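Local coordinates for ftsY (PDB 1ZU5), which is the SRP receptor FtsY, an SRP54-type protein that combines a helical bundle with a GTPase domain of the P-loop NTPase fold, at residues I284-V289 and L296-I301; I235-G240 and I259-M264. All blocks are in the same frame, centred on the assembly; numbering follows the deposited sequence.

In the fold
Both contacts lie on the mixed central sheet of the GTPase domain, in series along the chain. Contact 2 pairs strands 230-236 and 258-262 in parallel; contact 1 pairs strand 284-288 with the antiparallel edge strand 296-298. Their centres are about 10 Å apart and strands 258-262 and 284-288 are neighbours, so the two join directly. Lys285 N lies 2.9 Å from Ile259 O and Gly288 N lies 2.7 Å from Leu261 O, both probable hydrogen bonds, while Ile287 CD1 packs 3.9 Å from Met264 CG. At contact 2 the side chain of Thr262 comes near, without touching, a sequence that fits a P-loop; contact 1 lies at one edge of the sheet, where 296-298 is the outermost strand.

Contact 1 of 2, residues I284-V289 and L296-I301; sequences IKMIGV and LLAFDI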
# COMPACT_ATOMS: atom_id res chain seq x y z
N ILE A 284 -4.09 -0.55 -3.88
CA ILE A 284 -2.67 -0.51 -3.55
C ILE A 284 -1.96 0.23 -4.66
O ILE A 284 -2.05 -0.20 -5.80
CB ILE A 284 -2.07 -1.91 -3.38
CG1 ILE A 284 -2.74 -2.61 -2.20
CG2 ILE A 284 -0.56 -1.82 -3.12
CD1 ILE A 284 -2.50 -4.16 -2.13
N LYS A 285 -1.27 1.33 -4.36
CA LYS A 285 -0.57 2.10 -5.39
C LYS A 285 0.93 1.91 -5.42
O LYS A 285 1.55 2.01 -6.47
CB LYS A 285 -0.90 3.58 -5.24
CG LYS A 285 -2.42 3.84 -5.39
CD LYS A 285 -2.70 5.24 -5.84
CE LYS A 285 -4.21 5.43 -5.95
NZ LYS A 285 -4.50 6.77 -6.45
N MET A 286 1.53 1.65 -4.26
CA MET A 286 2.94 1.37 -4.18
C MET A 286 3.12 0.16 -3.31
O MET A 286 2.31 -0.14 -2.44
CB MET A 286 3.74 2.55 -3.59
CG MET A 286 3.59 3.93 -4.33
SD MET A 286 4.44 3.92 -5.94
CE MET A 286 5.86 5.00 -5.71
N ILE A 287 4.21 -0.54 -3.55
CA ILE A 287 4.55 -1.72 -2.80
C ILE A 287 6.02 -1.62 -2.42
O ILE A 287 6.86 -1.15 -3.20
CB ILE A 287 4.12 -2.94 -3.60
CG1 ILE A 287 4.39 -4.22 -2.83
CG2 ILE A 287 4.72 -2.93 -5.04
CD1 ILE A 287 3.54 -5.38 -3.37
N GLY A 288 6.34 -1.93 -1.17
CA GLY A 288 7.69 -1.80 -0.70
C GLY A 288 8.34 -3.16 -0.71
O GLY A 288 7.81 -4.13 -0.13
N VAL A 289 9.50 -3.23 -1.36
CA VAL A 289 10.21 -4.50 -1.61
C VAL A 289 11.51 -4.73 -0.82
O VAL A 289 12.03 -5.81 -0.83
CB VAL A 289 10.53 -4.64 -3.11
CG1 VAL A 289 11.36 -5.90 -3.37
CG2 VAL A 289 9.24 -4.66 -3.94
N LEU A 296 11.06 0.57 -3.67
CA LEU A 296 9.65 0.90 -3.65
C LEU A 296 9.18 0.96 -5.08
O LEU A 296 9.77 1.68 -5.89
CB LEU A 296 9.42 2.26 -2.94
CG LEU A 296 8.01 2.85 -3.05
CD1 LEU A 296 7.01 2.13 -2.12
CD2 LEU A 296 8.02 4.33 -2.79
N LEU A 297 8.12 0.23 -5.43
CA LEU A 297 7.67 0.30 -6.81
C LEU A 297 6.18 0.44 -6.97
O LEU A 297 5.43 0.06 -6.07
CB LEU A 297 8.20 -0.87 -7.66
CG LEU A 297 7.72 -2.29 -7.43
CD1 LEU A 297 7.73 -3.03 -8.75
CD2 LEU A 297 8.63 -2.99 -6.43
N ALA A 298 5.76 0.98 -8.11
CA ALA A 298 4.36 1.13 -8.40
C ALA A 298 3.75 -0.26 -8.38
O ALA A 298 4.42 -1.25 -8.75
CB ALA A 298 4.15 1.81 -9.76
N PHE A 299 2.51 -0.37 -7.91
CA PHE A 299 1.90 -1.67 -7.74
C PHE A 299 1.33 -2.05 -9.09
O PHE A 299 0.86 -1.19 -9.81
CB PHE A 299 0.82 -1.63 -6.66
CG PHE A 299 0.08 -2.93 -6.48
CD1 PHE A 299 0.60 -3.95 -5.71
CD2 PHE A 299 -1.16 -3.14 -7.07
CE1 PHE A 299 -0.09 -5.15 -5.55
CE2 PHE A 299 -1.84 -4.33 -6.91
CZ PHE A 299 -1.31 -5.32 -6.15
N ASP A 300 1.41 -3.33 -9.45
CA ASP A 300 0.86 -3.86 -10.71
C ASP A 300 0.19 -5.18 -10.40
O ASP A 300 0.85 -6.15 -9.99
CB ASP A 300 1.99 -4.05 -11.74
CG ASP A 300 1.50 -4.58 -13.09
OD1 ASP A 300 0.99 -5.72 -13.18
OD2 ASP A 300 1.66 -3.85 -14.08
N ILE A 301 -1.12 -5.23 -10.59
CA ILE A 301 -1.92 -6.39 -10.25
C ILE A 301 -1.57 -7.67 -11.01
O ILE A 301 -1.54 -8.76 -10.43
CB ILE A 301 -3.43 -6.08 -10.34
CG1 ILE A 301 -4.27 -7.31 -9.97
CG2 ILE A 301 -3.81 -5.50 -11.72
CD1 ILE A 301 -4.00 -7.86 -8.51
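A beta hairpin closes one edge of the sheet, strand 284-288 running antiparallel to the short strand 296-298. Ile287 and Leu297 form its hydrogen-bonded pair, with Ile287 N to Leu297 O and Leu297 N to Ile287 O both at 2.9 Å. A third bond, Phe299 N to Lys285 O at 2.9 Å, arrives from above the carbonyl plane, 56° out of it, where the second strand has just ended. Phe299 turns its ring toward strand 284-288, CG anti to the backbone N (chi1 176°). Ile284 lies over one face of this ring, its CG2 making a CH-pi contact 3.9 Å from the centroid, and Ile287 CD1 reaches the ring edge near its plane, 4.0 Å from Phe299 CD1. Met286 points to the other side of the sheet: its bent chain brings SD to 3.7 Å from Ala298 CA and then carries CE to 3.7 Å from Leu296 CD2. Helix 115-131 adjoins this side through Met125 and Tyr128. Lys285 directs its amine elsewhere, to Glu230 and the carbonyl of Arg97. With the one charged side chain of strand 284-288 paired outside the hairpin, main-chain bonds set the register and apolar groups pack on both faces.

Contact 2 of 2, residues I235-G240 and I259-M264; sequences IDATTG and IILTKM
Ile235, Ala237 and Lys263 bury the most surface where strands 230-236 and 258-262 run side by side, the two parallel strands of a beta-alpha-beta unit linked by helix 240-253. Ile235 N donates to Ile260 O, and Ile235 O accepts from Thr262 N at 2.8 Å. Ile235 CD1 meets Ile259 CD1 at 3.7 Å, the two side chains crossing obliquely. Beyond the strand, Ala237 N continues the pattern by binding Thr262 O as the chain turns into a 3-10 segment. Ala237 CB sits 3.7 Å from Leu261 CD1 and also nears Met264, on the side of the sheet packed by helix 272-279. Thr262, Lys263 and Met264 open what reads as the TKxD (G4) motif of G domains. Lys263, in the left-handed helical region (phi 62°), bends its chain at chi3 (-35°) and brings CE up to the oxygen end of the Asp236 carboxylate, off its plane, 3.2 Å from Asp236 OD1, with NZ nearer OD2. The salt bridge from Lys263 NZ to Asp236 OD2, 3.3 Å, includes only a weak hydrogen bond. The other oxygen, Asp236 OD1, makes an Asx turn by accepting Thr238 N at 2.8 Å, and the hydroxyl of Thr238 reaches it from the same face. Asp236, Thr238 and Lys263 also touch a crystal neighbour. A water accepts from Lys263 NZ at 2.7 Å and donates to Thr238 OG1 at 2.7 Å.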
# COMPACT_ATOMS: atom_id res chain seq x y z
N ILE A 235 0.60 0.25 5.10
CA ILE A 235 0.23 -1.03 5.75
C ILE A 235 1.43 -1.98 5.62
O ILE A 235 1.93 -2.24 4.49
CB ILE A 235 -0.99 -1.69 5.12
CG1 ILE A 235 -2.16 -0.74 5.12
CG2 ILE A 235 -1.35 -2.99 5.84
CD1 ILE A 235 -3.42 -1.33 4.49
N ASP A 236 1.90 -2.46 6.78
CA ASP A 236 3.03 -3.35 6.87
C ASP A 236 2.54 -4.76 6.58
O ASP A 236 1.71 -5.28 7.32
CB ASP A 236 3.64 -3.24 8.26
CG ASP A 236 4.77 -4.25 8.51
OD1 ASP A 236 4.96 -5.21 7.73
OD2 ASP A 236 5.43 -4.09 9.55
N ALA A 237 3.04 -5.37 5.50
CA ALA A 237 2.51 -6.68 5.06
C ALA A 237 2.73 -7.75 6.11
O ALA A 237 1.97 -8.70 6.17
CB ALA A 237 3.12 -7.12 3.71
N THR A 238 3.75 -7.61 6.94
CA THR A 238 3.99 -8.60 8.02
C THR A 238 2.96 -8.52 9.15
O THR A 238 2.88 -9.42 9.98
CB THR A 238 5.48 -8.56 8.54
OG1 THR A 238 5.73 -7.32 9.26
CG2 THR A 238 6.46 -8.68 7.34
N THR A 239 2.12 -7.47 9.17
CA THR A 239 1.08 -7.38 10.18
C THR A 239 -0.15 -8.23 9.78
O THR A 239 -1.05 -8.47 10.59
CB THR A 239 0.73 -5.90 10.57
OG1 THR A 239 0.30 -5.19 9.42
CG2 THR A 239 1.92 -5.19 11.13
N GLY A 240 -0.18 -8.69 8.54
CA GLY A 240 -1.21 -9.63 8.06
C GLY A 240 -2.63 -9.08 8.06
O GLY A 240 -2.83 -7.87 7.94
N ILE A 259 -2.95 2.82 -1.03
CA ILE A 259 -2.18 2.13 -0.01
C ILE A 259 -0.74 1.96 -0.45
O ILE A 259 -0.45 1.82 -1.63
CB ILE A 259 -2.85 0.78 0.36
CG1 ILE A 259 -4.11 1.08 1.19
CG2 ILE A 259 -1.93 -0.11 1.16
CD1 ILE A 259 -4.95 -0.05 1.36
N ILE A 260 0.16 2.05 0.52
CA ILE A 260 1.57 1.67 0.36
C ILE A 260 1.72 0.47 1.25
O ILE A 260 1.70 0.61 2.47
CB ILE A 260 2.51 2.75 0.81
CG1 ILE A 260 2.15 4.09 0.11
CG2 ILE A 260 3.95 2.34 0.50
CD1 ILE A 260 2.98 5.27 0.54
N LEU A 261 1.76 -0.70 0.61
CA LEU A 261 2.00 -1.99 1.24
C LEU A 261 3.50 -2.24 1.35
O LEU A 261 4.19 -2.56 0.38
CB LEU A 261 1.32 -3.10 0.42
CG LEU A 261 1.37 -4.56 0.85
CD1 LEU A 261 0.57 -4.87 2.17
CD2 LEU A 261 0.88 -5.43 -0.31
N THR A 262 4.00 -2.11 2.56
CA THR A 262 5.42 -2.23 2.77
C THR A 262 5.76 -3.65 3.22
O THR A 262 4.86 -4.40 3.66
CB THR A 262 5.88 -1.23 3.84
OG1 THR A 262 5.38 -1.64 5.11
CG2 THR A 262 5.35 0.16 3.56
N LYS A 263 7.06 -4.01 3.06
CA LYS A 263 7.69 -5.24 3.57
C LYS A 263 7.07 -6.47 2.98
O LYS A 263 6.99 -7.52 3.62
CB LYS A 263 7.67 -5.28 5.10
CG LYS A 263 8.05 -3.87 5.71
CD LYS A 263 8.73 -3.94 7.06
CE LYS A 263 8.16 -5.07 7.86
NZ LYS A 263 8.61 -5.03 9.25
N MET A 264 6.62 -6.35 1.74
CA MET A 264 5.99 -7.48 1.07
C MET A 264 6.97 -8.66 0.95
O MET A 264 6.58 -9.80 1.06
CB MET A 264 5.39 -7.06 -0.26
CG MET A 264 4.65 -8.18 -0.95
SD MET A 264 3.00 -8.53 -0.33
CE MET A 264 3.05 -10.34 -0.37
O HOH W 1 8.16 -7.43 10.42